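Local coordinates for enoyl-CoA hydratase (Mycolicibacterium smegmatis, PDB 7MCM), which probably catalyses the reversible addition of water to (2E)-enoyl-CoA thioesters, giving (3S)-3-hydroxyacyl-CoA in fatty-acid metabolism, at residues 6-11 with 17-22; 41-46 with 99-104; 108-113 with 202-207; 121-126 with 150-155; 127-132 with 218-223. All blocks are in the same frame, centred on the assembly; numbering follows the deposited sequence.

Interaction 1 (6-11 with 17-22); sequences APLRID and QTWTID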
# COMPACT_ATOMS: atom_id res chain seq x y z
N ALA B 6 6.39 21.15 35.96
CA ALA B 6 6.76 20.87 34.57
C ALA B 6 6.37 19.43 34.27
O ALA B 6 6.90 18.51 34.91
CB ALA B 6 8.25 21.08 34.35
N PRO B 7 5.46 19.18 33.32
CA PRO B 7 4.95 17.81 33.11
C PRO B 7 5.94 16.85 32.50
O PRO B 7 5.70 15.64 32.54
CB PRO B 7 3.75 18.03 32.18
CG PRO B 7 4.04 19.33 31.49
CD PRO B 7 4.75 20.17 32.49
N LEU B 8 7.04 17.33 31.92
CA LEU B 8 8.03 16.45 31.30
C LEU B 8 9.41 17.01 31.65
O LEU B 8 9.86 17.99 31.05
CB LEU B 8 7.81 16.38 29.79
CG LEU B 8 8.60 15.35 28.99
CD1 LEU B 8 8.23 13.95 29.44
CD2 LEU B 8 8.37 15.53 27.49
N ARG B 9 10.08 16.39 32.63
CA ARG B 9 11.42 16.82 33.02
C ARG B 9 12.45 16.30 32.02
O ARG B 9 12.44 15.11 31.67
CB ARG B 9 11.78 16.31 34.42
CG ARG B 9 10.80 16.69 35.51
CD ARG B 9 11.43 16.60 36.90
NE ARG B 9 11.23 15.29 37.51
CZ ARG B 9 12.15 14.33 37.54
NH1 ARG B 9 13.34 14.50 37.00
NH2 ARG B 9 11.85 13.17 38.12
N ILE B 10 13.35 17.17 31.57
CA ILE B 10 14.33 16.80 30.56
C ILE B 10 15.72 16.91 31.17
O ILE B 10 16.13 17.99 31.60
CB ILE B 10 14.19 17.64 29.29
CG1 ILE B 10 12.81 17.36 28.66
CG2 ILE B 10 15.27 17.28 28.30
CD1 ILE B 10 12.48 18.21 27.48
N ASP B 11 16.42 15.78 31.24
CA ASP B 11 17.78 15.66 31.75
C ASP B 11 18.69 15.25 30.60
O ASP B 11 18.29 14.46 29.75
CB ASP B 11 17.89 14.60 32.84
CG ASP B 11 17.04 14.91 34.06
OD1 ASP B 11 16.94 16.10 34.42
OD2 ASP B 11 16.47 13.97 34.64
N GLN B 17 19.35 11.92 26.41
CA GLN B 17 18.39 12.71 27.17
C GLN B 17 17.41 11.78 27.86
O GLN B 17 16.99 10.77 27.27
CB GLN B 17 17.60 13.69 26.29
CG GLN B 17 18.27 14.99 26.01
CD GLN B 17 17.35 15.95 25.29
OE1 GLN B 17 16.25 15.58 24.87
NE2 GLN B 17 17.80 17.19 25.13
N THR B 18 17.05 12.10 29.09
CA THR B 18 15.97 11.40 29.77
C THR B 18 14.78 12.34 29.89
O THR B 18 14.93 13.48 30.33
CB THR B 18 16.42 10.90 31.14
OG1 THR B 18 17.56 10.07 30.97
CG2 THR B 18 15.31 10.07 31.78
N TRP B 19 13.62 11.86 29.45
CA TRP B 19 12.35 12.56 29.60
C TRP B 19 11.55 11.83 30.66
O TRP B 19 11.26 10.64 30.51
CB TRP B 19 11.58 12.57 28.28
CG TRP B 19 12.29 13.19 27.12
CD1 TRP B 19 13.50 13.83 27.13
CD2 TRP B 19 11.82 13.24 25.77
NE1 TRP B 19 13.80 14.27 25.86
CE2 TRP B 19 12.79 13.92 25.01
CE3 TRP B 19 10.67 12.76 25.12
CZ2 TRP B 19 12.64 14.15 23.64
CZ3 TRP B 19 10.52 12.99 23.77
CH2 TRP B 19 11.51 13.66 23.04
N THR B 20 11.22 12.52 31.75
CA THR B 20 10.48 11.93 32.85
C THR B 20 9.09 12.56 32.89
O THR B 20 8.95 13.76 33.15
CB THR B 20 11.20 12.11 34.18
OG1 THR B 20 12.54 11.63 34.08
CG2 THR B 20 10.49 11.33 35.26
N ILE B 21 8.07 11.73 32.62
CA ILE B 21 6.69 12.18 32.75
C ILE B 21 6.42 12.52 34.20
O ILE B 21 6.69 11.72 35.09
CB ILE B 21 5.73 11.08 32.27
CG1 ILE B 21 6.06 10.65 30.84
CG2 ILE B 21 4.26 11.54 32.43
CD1 ILE B 21 5.40 9.34 30.43
N ASP B 22 5.91 13.74 34.45
CA ASP B 22 5.74 14.18 35.84
C ASP B 22 4.40 14.93 35.97
O ASP B 22 4.33 16.16 36.00
CB ASP B 22 6.93 15.04 36.30
CG ASP B 22 7.05 15.14 37.82
OD1 ASP B 22 6.15 14.64 38.54
OD2 ASP B 22 8.05 15.73 38.31
O HOH W 1 8.56 18.15 37.09
O HOH W 2 14.38 13.37 33.17
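Arg9 and Thr20 form a hydrogen-bonded antiparallel pair, as do Asp11 and Thr18; Leu8–Ile21 and Ile10–Trp19 are non-hydrogen-bonded pairs. Arg9 N to Thr20 O and Thr20 N to Arg9 O both measure 2.9 Å. Beyond the paired strands, Asp22 N reaches Pro7 O at 2.7 Å.

Charge gathers on the face bearing Arg9, Asp11, Thr18 and Thr20. A salt bridge with a weak hydrogen bond of 3.3 Å runs from Arg9 NE to Asp22 OD2, which lies in the guanidinium plane although the carboxylate is turned 83° against it. Asp11 joins this network only through a long ion pair to Arg9. Thr20 CB and CG2 lie over one face of the guanidinium. A water joins Ala6 O to Asp22 OD2, and another connects Asp11 OD2, Thr18 O and Thr20 OG1.

The other face is apolar. Leu8 CD1 meets Trp19 CB at 3.8 Å, and Ile10 CG1 runs alongside the indole, 3.9 Å from CD1. Trp19 NE1 donates in its ring plane to Gln17 OE1 at 2.9 Å, which restrains the ring's rotation.

This beta hairpin edges the sheet: strand 16-21 bonds onward to strand 54-59, while Leu8, Ile10 and Trp19 rest on helix 33-48.

Interaction 2 (41-46 with 99-104); sequences AAVDAA and PRALQR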
# COMPACT_ATOMS: atom_id res chain seq x y z
N ALA B 41 7.30 19.90 22.17
CA ALA B 41 8.51 20.72 22.26
C ALA B 41 9.76 19.86 22.45
O ALA B 41 10.80 20.14 21.84
CB ALA B 41 8.38 21.73 23.40
N ALA B 42 9.67 18.82 23.28
CA ALA B 42 10.83 17.97 23.54
C ALA B 42 11.28 17.25 22.27
O ALA B 42 12.49 17.15 22.00
CB ALA B 42 10.51 16.96 24.64
N VAL B 43 10.33 16.73 21.50
CA VAL B 43 10.68 16.08 20.23
C VAL B 43 11.36 17.08 19.30
O VAL B 43 12.40 16.79 18.70
CB VAL B 43 9.44 15.44 19.59
CG1 VAL B 43 9.74 15.04 18.13
CG2 VAL B 43 9.03 14.21 20.37
N ASP B 44 10.76 18.26 19.14
CA ASP B 44 11.34 19.24 18.23
C ASP B 44 12.73 19.68 18.70
O ASP B 44 13.62 19.93 17.87
CB ASP B 44 10.41 20.44 18.08
CG ASP B 44 9.17 20.10 17.27
OD1 ASP B 44 9.16 19.01 16.65
OD2 ASP B 44 8.22 20.91 17.25
N ALA B 45 12.94 19.80 20.01
CA ALA B 45 14.24 20.22 20.51
C ALA B 45 15.28 19.12 20.35
O ALA B 45 16.45 19.40 20.06
CB ALA B 45 14.14 20.64 21.98
N ALA B 46 14.87 17.87 20.54
CA ALA B 46 15.80 16.76 20.36
C ALA B 46 16.19 16.60 18.90
O ALA B 46 17.36 16.36 18.58
CB ALA B 46 15.20 15.48 20.93
N PRO B 99 1.35 10.47 19.31
CA PRO B 99 1.83 9.53 18.29
C PRO B 99 2.49 10.23 17.12
O PRO B 99 3.53 9.77 16.62
CB PRO B 99 0.56 8.80 17.85
CG PRO B 99 -0.40 9.01 18.93
CD PRO B 99 -0.09 10.28 19.59
N ARG B 100 1.92 11.34 16.66
CA ARG B 100 2.49 12.05 15.53
C ARG B 100 3.83 12.66 15.89
O ARG B 100 4.72 12.74 15.04
CB ARG B 100 1.52 13.12 15.04
CG ARG B 100 0.22 12.55 14.48
CD ARG B 100 -0.58 13.60 13.73
NE ARG B 100 -1.87 13.06 13.29
CZ ARG B 100 -2.04 12.31 12.21
NH1 ARG B 100 -1.02 11.97 11.44
NH2 ARG B 100 -3.26 11.86 11.92
N ALA B 101 4.00 13.09 17.14
CA ALA B 101 5.30 13.61 17.57
C ALA B 101 6.37 12.52 17.52
O ALA B 101 7.47 12.73 17.00
CB ALA B 101 5.19 14.21 18.97
N LEU B 102 6.04 11.32 18.02
CA LEU B 102 7.01 10.24 17.99
C LEU B 102 7.33 9.84 16.56
O LEU B 102 8.45 9.41 16.27
CB LEU B 102 6.48 9.05 18.79
CG LEU B 102 6.90 9.06 20.25
CD1 LEU B 102 6.33 7.86 20.95
CD2 LEU B 102 8.43 9.10 20.37
N GLN B 103 6.36 10.00 15.66
CA GLN B 103 6.58 9.70 14.25
C GLN B 103 7.59 10.63 13.62
O GLN B 103 8.26 10.24 12.67
CB GLN B 103 5.26 9.80 13.47
CG GLN B 103 4.36 8.57 13.53
CD GLN B 103 5.04 7.33 12.96
OE1 GLN B 103 5.44 6.43 13.70
NE2 GLN B 103 5.18 7.29 11.64
N ARG B 104 7.66 11.87 14.08
CA ARG B 104 8.64 12.80 13.54
C ARG B 104 9.90 12.88 14.39
O ARG B 104 10.84 13.60 14.03
CB ARG B 104 8.02 14.18 13.33
CG ARG B 104 7.82 14.97 14.59
CD ARG B 104 7.38 16.42 14.32
NE ARG B 104 7.22 17.14 15.58
CZ ARG B 104 6.10 17.15 16.29
NH1 ARG B 104 5.01 16.52 15.87
NH2 ARG B 104 6.07 17.79 17.46
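Val43 faces the neighbouring helix and meets the backbone of Ala101 there: its CG1 lies 3.4 Å from Ala101 O. The two methyls divide the work. With CG1 anti to the Val43 backbone N, that branch also reaches Arg104 CG at 4.0 Å, while CG2 sits 4.1 Å from Ala101 CB. This apolar part is buried, yet it is narrow: the segment axes, only 6° apart in direction, lie 9.4 Å from each other, and Val43 alone bridges them with carbon contacts. In the crotonase fold of this family, helices precede parallel strands of the core sheet; here helix 33-48 leads to strand 54-59 and helix 97-104 to its neighbour 109-113. Ala42 and Val43 also pack against Trp19 of the hairpin, and Leu102 turns to Leu124 and Met127.

On the exposed side the contact is a salt bridge. Arg104 starts with CG between its backbone N and carbonyl carbon (chi1 75°), then runs straight out to NE, which gives Asp44 OD1 a nearly linear bond of 2.9 Å. OD1 is met on its syn side and lies at the guanidinium edge, although the carboxylate plane is inclined by 51°. Arg104 NH2 adds a weak bond to the same oxygen at 3.4 Å; its stronger partner is Asp40, one turn earlier on helix 33-48. Farther out, Arg100 makes a salt bridge with Asp232 of a second subunit.

Interaction 3 (108-113 with 202-207); sequences PVIAAV and HRLAER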
# COMPACT_ATOMS: atom_id res chain seq x y z
N PRO B 108 16.23 7.57 18.37
CA PRO B 108 15.61 6.41 19.02
C PRO B 108 15.12 6.74 20.42
O PRO B 108 15.75 7.51 21.15
CB PRO B 108 16.74 5.38 19.07
CG PRO B 108 17.81 5.88 18.17
CD PRO B 108 17.61 7.33 17.93
N VAL B 109 13.98 6.14 20.79
CA VAL B 109 13.35 6.34 22.10
C VAL B 109 13.24 4.99 22.80
O VAL B 109 12.60 4.06 22.28
CB VAL B 109 11.97 7.00 21.98
CG1 VAL B 109 11.39 7.19 23.36
CG2 VAL B 109 12.06 8.35 21.27
N ILE B 110 13.81 4.90 23.99
CA ILE B 110 13.71 3.71 24.84
C ILE B 110 12.67 4.00 25.92
O ILE B 110 12.82 4.95 26.70
CB ILE B 110 15.07 3.36 25.46
CG1 ILE B 110 16.06 2.92 24.38
CG2 ILE B 110 14.94 2.28 26.54
CD1 ILE B 110 17.51 3.13 24.84
N ALA B 111 11.60 3.19 25.98
CA ALA B 111 10.64 3.29 27.09
C ALA B 111 11.16 2.49 28.27
O ALA B 111 11.33 1.27 28.17
CB ALA B 111 9.26 2.77 26.67
N ALA B 112 11.44 3.17 29.38
CA ALA B 112 11.83 2.49 30.62
C ALA B 112 10.58 2.47 31.50
O ALA B 112 10.29 3.42 32.23
CB ALA B 112 13.02 3.18 31.28
N VAL B 113 9.82 1.39 31.40
CA VAL B 113 8.49 1.32 32.00
C VAL B 113 8.67 0.94 33.46
O VAL B 113 8.92 -0.23 33.80
CB VAL B 113 7.58 0.35 31.24
CG1 VAL B 113 6.15 0.40 31.77
CG2 VAL B 113 7.62 0.70 29.74
N HIS B 202 20.16 3.15 30.69
CA HIS B 202 21.34 3.89 30.28
C HIS B 202 22.38 2.99 29.62
O HIS B 202 23.07 3.42 28.69
CB HIS B 202 21.95 4.63 31.47
CG HIS B 202 21.24 5.90 31.80
ND1 HIS B 202 21.44 7.06 31.08
CD2 HIS B 202 20.30 6.19 32.73
CE1 HIS B 202 20.68 8.02 31.58
NE2 HIS B 202 19.98 7.51 32.57
N ARG B 203 22.55 1.75 30.10
CA ARG B 203 23.46 0.85 29.40
C ARG B 203 23.00 0.62 27.97
O ARG B 203 23.78 0.71 27.02
CB ARG B 203 23.58 -0.48 30.14
CG ARG B 203 24.44 -0.44 31.37
CD ARG B 203 24.70 -1.84 31.91
NE ARG B 203 23.47 -2.50 32.31
CZ ARG B 203 22.98 -2.50 33.54
NH1 ARG B 203 23.59 -1.86 34.53
NH2 ARG B 203 21.86 -3.18 33.80
N LEU B 204 21.70 0.36 27.79
CA LEU B 204 21.15 0.16 26.45
C LEU B 204 21.31 1.42 25.59
O LEU B 204 21.69 1.34 24.42
CB LEU B 204 19.68 -0.26 26.54
CG LEU B 204 18.94 -0.53 25.23
CD1 LEU B 204 19.64 -1.60 24.41
CD2 LEU B 204 17.46 -0.91 25.50
N ALA B 205 20.98 2.59 26.16
CA ALA B 205 21.16 3.86 25.45
C ALA B 205 22.61 4.07 25.01
O ALA B 205 22.87 4.56 23.91
CB ALA B 205 20.68 5.02 26.33
N GLU B 206 23.57 3.74 25.88
CA GLU B 206 24.98 3.92 25.55
C GLU B 206 25.45 2.99 24.45
O GLU B 206 26.40 3.32 23.73
CB GLU B 206 25.84 3.75 26.80
CG GLU B 206 26.08 5.07 27.54
CD GLU B 206 26.83 6.08 26.66
OE1 GLU B 206 27.67 5.65 25.81
OE2 GLU B 206 26.58 7.29 26.82
N ARG B 207 24.83 1.81 24.31
CA ARG B 207 25.18 0.94 23.19
C ARG B 207 24.79 1.56 21.85
O ARG B 207 25.38 1.22 20.81
CB ARG B 207 24.53 -0.43 23.35
CG ARG B 207 25.09 -1.34 24.44
CD ARG B 207 24.15 -2.58 24.61
NE ARG B 207 23.98 -3.30 23.35
CZ ARG B 207 22.97 -4.12 23.06
NH1 ARG B 207 22.00 -4.35 23.92
NH2 ARG B 207 22.96 -4.73 21.88
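The backbone bond from Glu206 N to His202 O, 2.9 Å, belongs to the helical turn that carries Leu204 and Ala205 onto Ile110. Here helix 197-209 packs on the central sheet of the crotonase fold, and strand 109-113 offers Ile110 as its single point of contact. The side chains that meet are all apolar and buried, and the area is small.

Ile110 points at the helix. Its CG1 stands anti to the carbonyl carbon (chi1 -67°) and chi2 is extended, at 156°, which sends CD1 furthest from the strand and into the junction between the two helix residues. There the methyl lies 3.8 Å from Ala205 N and 4.0 Å from Ala205 CB, against backbone as much as side chain. Leu204 also points inward, its branched end passing across the isoleucine at a slant.

Around this point Ala205 continues onto Val54 and Ile56 of the adjacent strand 54-59, and Leu204 onto Leu130 of strand 130-134 on the other flank of 109-113, so that one turn of helix spans three neighbouring strands. Farther along, Arg207 forms salt bridges with Asp175 and Glu169 of a third subunit. Both branches of Ile110 touch Leu204: CD1 is 3.9 Å from its CG, and CG2 is 4.2 Å from its CD2.

Interaction 4 (121-126 with 150-155); sequences GCDLAV and PGDGGT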
# COMPACT_ATOMS: atom_id res chain seq x y z
N GLY B 121 -1.13 5.48 28.32
CA GLY B 121 0.23 5.20 28.77
C GLY B 121 0.76 3.89 28.23
O GLY B 121 1.94 3.79 27.87
N CYS B 122 -0.10 2.88 28.13
CA CYS B 122 0.29 1.64 27.48
C CYS B 122 0.68 1.90 26.03
O CYS B 122 1.75 1.46 25.57
CB CYS B 122 -0.85 0.62 27.57
SG CYS B 122 -0.48 -0.99 26.77
N ASP B 123 -0.14 2.66 25.31
CA ASP B 123 0.11 2.91 23.89
C ASP B 123 1.39 3.72 23.68
O ASP B 123 2.13 3.47 22.73
CB ASP B 123 -1.08 3.63 23.27
CG ASP B 123 -2.35 2.80 23.33
OD1 ASP B 123 -2.26 1.64 23.74
OD2 ASP B 123 -3.43 3.29 22.99
N LEU B 124 1.65 4.69 24.56
CA LEU B 124 2.88 5.47 24.48
C LEU B 124 4.11 4.56 24.56
O LEU B 124 5.02 4.67 23.73
CB LEU B 124 2.91 6.52 25.59
CG LEU B 124 4.20 7.35 25.72
CD1 LEU B 124 4.47 8.15 24.48
CD2 LEU B 124 4.13 8.25 26.94
N ALA B 125 4.15 3.65 25.54
CA ALA B 125 5.29 2.75 25.64
C ALA B 125 5.46 1.94 24.36
O ALA B 125 6.57 1.78 23.84
CB ALA B 125 5.13 1.81 26.83
N VAL B 126 4.34 1.46 23.81
CA VAL B 126 4.35 0.65 22.61
C VAL B 126 4.76 1.45 21.38
O VAL B 126 5.25 0.88 20.40
CB VAL B 126 2.94 0.03 22.49
CG1 VAL B 126 2.83 -0.76 21.28
CG2 VAL B 126 2.66 -0.85 23.71
N PRO B 150 -8.92 2.35 21.56
CA PRO B 150 -7.69 3.16 21.66
C PRO B 150 -7.69 4.28 20.63
O PRO B 150 -7.41 4.05 19.45
CB PRO B 150 -6.57 2.14 21.41
CG PRO B 150 -7.23 0.77 21.63
CD PRO B 150 -8.63 0.96 21.18
N GLY B 151 -8.03 5.50 21.05
CA GLY B 151 -8.16 6.58 20.10
C GLY B 151 -6.86 7.17 19.59
O GLY B 151 -6.88 8.04 18.72
N ASP B 152 -5.73 6.69 20.10
CA ASP B 152 -4.43 7.28 19.84
C ASP B 152 -3.55 6.44 18.91
O ASP B 152 -2.34 6.67 18.86
CB ASP B 152 -3.69 7.50 21.16
CG ASP B 152 -3.57 6.22 21.95
OD1 ASP B 152 -3.99 5.16 21.44
OD2 ASP B 152 -3.04 6.26 23.08
N GLY B 153 -4.10 5.44 18.23
CA GLY B 153 -3.30 4.62 17.35
C GLY B 153 -2.67 3.39 17.97
O GLY B 153 -1.89 2.70 17.30
N GLY B 154 -3.01 3.09 19.23
CA GLY B 154 -2.47 1.91 19.88
C GLY B 154 -2.75 0.62 19.14
O GLY B 154 -1.95 -0.31 19.18
N THR B 155 -3.89 0.54 18.43
CA THR B 155 -4.17 -0.69 17.69
C THR B 155 -3.23 -0.88 16.50
O THR B 155 -3.11 -2.00 16.00
CB THR B 155 -5.60 -0.72 17.19
OG1 THR B 155 -5.81 0.39 16.33
CG2 THR B 155 -6.59 -0.66 18.35
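The carboxylates of Asp123 and Asp152 confront each other with their planes 55° apart. Asp123 OD2 comes to 2.5 Å from Asp152 OD1 and 3.0 Å from Asp152 OD2, lying close to both oxygens of its partner. The backbone N of Gly154 donates to Asp152 OD1 from above the carboxylate plane, 42° out of it, at 3.2 Å. This bond closes an Asx turn and ties the carboxylate to the first turn of helix 154-162; a chi1 of 56° folds the Asp152 carboxylate back over its own backbone to make it.

The backbone of 150-155 shapes the cradle for Asp123. A type I beta turn from Pro150 to Gly153 brings Asp152 round, and Gly153 then takes the N-cap position. Pro150 CB is 3.7 Å from Asp123 OD2, and Gly154 CA approaches the same oxygen to 3.5 Å. Having no side chain, Gly154 lets the carboxylate lie directly against its backbone. A further acidic group, Glu141, stands near Asp123 OD1, while Phe143 touches both Asp123 and Pro150.

In crotonase-fold enzymes the start of the helix equivalent to 120-127 lends a backbone N-H to the oxyanion hole, and acidic side chains line the adjoining pocket; Asp123 probably occupies the position of one of the two catalytic glutamates of crotonase. Helix 120-127 packs through Leu124 on helix 97-104, through Val126 on helix 154-162, and through Cys122 and Ala125 on Phe139 of strand 138-140.

Interaction 5 (127-132 with 218-223); sequences MCDLRI and MAKRLL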
# COMPACT_ATOMS: atom_id res chain seq x y z
N MET B 127 4.58 2.76 21.39
CA MET B 127 5.01 3.60 20.28
C MET B 127 6.51 3.88 20.29
O MET B 127 7.04 4.40 19.30
CB MET B 127 4.28 4.95 20.32
CG MET B 127 2.82 4.89 20.01
SD MET B 127 2.06 6.47 20.49
CE MET B 127 0.34 5.96 20.46
N CYS B 128 7.19 3.62 21.41
CA CYS B 128 8.63 3.79 21.50
C CYS B 128 9.35 2.67 20.75
O CYS B 128 8.76 1.65 20.40
CB CYS B 128 9.05 3.84 22.97
SG CYS B 128 8.40 5.31 23.85
N ASP B 129 10.65 2.88 20.48
CA ASP B 129 11.38 1.94 19.63
C ASP B 129 11.73 0.66 20.37
O ASP B 129 11.69 -0.43 19.79
CB ASP B 129 12.65 2.59 19.07
CG ASP B 129 12.34 3.82 18.23
OD1 ASP B 129 11.58 3.70 17.26
OD2 ASP B 129 12.83 4.92 18.57
N LEU B 130 12.07 0.77 21.65
CA LEU B 130 12.51 -0.33 22.49
C LEU B 130 11.82 -0.17 23.83
O LEU B 130 11.65 0.96 24.29
CB LEU B 130 14.04 -0.33 22.72
CG LEU B 130 14.92 -0.59 21.51
CD1 LEU B 130 16.38 -0.47 21.87
CD2 LEU B 130 14.62 -1.99 21.05
N ARG B 131 11.44 -1.29 24.45
CA ARG B 131 10.87 -1.26 25.79
C ARG B 131 11.66 -2.17 26.72
O ARG B 131 12.00 -3.29 26.34
CB ARG B 131 9.41 -1.70 25.81
CG ARG B 131 8.43 -0.65 25.35
CD ARG B 131 7.21 -1.35 24.73
NE ARG B 131 7.58 -2.11 23.54
CZ ARG B 131 7.87 -1.54 22.38
NH1 ARG B 131 7.86 -0.22 22.23
NH2 ARG B 131 8.18 -2.32 21.34
N ILE B 132 11.94 -1.67 27.92
CA ILE B 132 12.37 -2.49 29.04
C ILE B 132 11.50 -2.09 30.23
O ILE B 132 10.94 -0.99 30.26
CB ILE B 132 13.87 -2.33 29.36
CG1 ILE B 132 14.16 -0.90 29.81
CG2 ILE B 132 14.73 -2.63 28.15
CD1 ILE B 132 15.61 -0.69 30.21
N MET B 218 20.01 8.36 10.65
CA MET B 218 19.69 7.84 9.33
C MET B 218 19.17 6.41 9.43
O MET B 218 18.23 6.04 8.71
CB MET B 218 20.93 7.89 8.44
CG MET B 218 21.24 9.28 7.89
SD MET B 218 22.44 9.32 6.53
CE MET B 218 23.82 8.35 7.17
N ALA B 219 19.78 5.60 10.28
CA ALA B 219 19.31 4.22 10.47
C ALA B 219 17.88 4.19 11.00
O ALA B 219 17.06 3.38 10.55
CB ALA B 219 20.23 3.46 11.41
N LYS B 220 17.55 5.05 11.97
CA LYS B 220 16.18 5.08 12.47
C LYS B 220 15.21 5.50 11.38
O LYS B 220 14.11 4.95 11.26
CB LYS B 220 16.04 6.00 13.67
CG LYS B 220 14.55 6.21 13.96
CD LYS B 220 14.26 6.69 15.32
CE LYS B 220 12.74 6.78 15.52
NZ LYS B 220 12.46 7.33 16.86
N ARG B 221 15.59 6.50 10.57
CA ARG B 221 14.76 6.92 9.45
C ARG B 221 14.54 5.78 8.47
O ARG B 221 13.44 5.61 7.94
CB ARG B 221 15.42 8.11 8.74
CG ARG B 221 14.66 8.63 7.52
CD ARG B 221 13.22 9.08 7.85
NE ARG B 221 12.25 8.10 7.39
CZ ARG B 221 11.03 8.39 6.95
NH1 ARG B 221 10.58 9.64 6.93
NH2 ARG B 221 10.24 7.41 6.52
N LEU B 222 15.59 4.98 8.22
CA LEU B 222 15.43 3.80 7.38
C LEU B 222 14.53 2.77 8.03
O LEU B 222 13.67 2.18 7.36
CB LEU B 222 16.80 3.19 7.10
CG LEU B 222 17.37 3.47 5.72
CD1 LEU B 222 18.62 2.62 5.51
CD2 LEU B 222 16.34 3.22 4.65
N LEU B 223 14.70 2.53 9.33
CA LEU B 223 13.82 1.58 10.02
C LEU B 223 12.37 2.03 9.99
O LEU B 223 11.46 1.20 9.83
CB LEU B 223 14.27 1.38 11.47
CG LEU B 223 15.51 0.49 11.63
CD1 LEU B 223 16.13 0.74 12.98
CD2 LEU B 223 15.12 -0.96 11.46
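Asp129 and Lys220 meet in a buried salt bridge, with OD2 of the aspartate 3.0 Å from NZ of the lysine. The ammonium approaches the syn lone pair of OD2, and the two side chains cross at about a right angle. Lys220 reaches so far because its chain is extended throughout, from CG anti to the backbone N (chi1 168°) to the tip. This arm spans 9.2 Å between the CA atoms of Asp129 and Lys220.

Hydrogen bonds to the surrounding backbone fix both ends. Lys220 NZ also donates to Val107 O and Cys105 O, giving it three acceptors, while Asp129 OD2 takes the N-H of Val109. The pair thus ties the loops leading into strands 109-113 and 130-134 to helix 213-226, and the several donors and acceptors would compensate the burial of both charges. Within 127-132, Arg131 NH1 donates to Cys128 O at 2.8 Å, and also to Ala125 O in the last turn of helix 120-127.

Packing adds a subunit contact: Trp164 of a third subunit lies against Asp129 and donates through NE1 to Leu223 O. The bridge joins the loop entering strand 130-134 of the crotonase core sheet to helix 213-226, beside a subunit interface.

Interactions 1, 3 and 5 all reach the six-stranded sheet: the hairpin of interaction 1 forms its edge, and strands 109-113 and 130-134 are neighbours within it, with interaction centres 3 and 5 about 11 Å apart. Interaction 2 touches interaction 1 where helix 33-48 meets the hairpin, and the other three through helix 97-104. Along the chain, interactions 1 and 2 close in series before the others open; interaction 4 is nested within the loop closed by interaction 3, while interaction 5 crosses both. Interactions 3 and 4 lie on opposite sides of the chain's centre. C-terminal helices are thus laced back onto the core, alongside contacts with other subunits of the six-chain assembly.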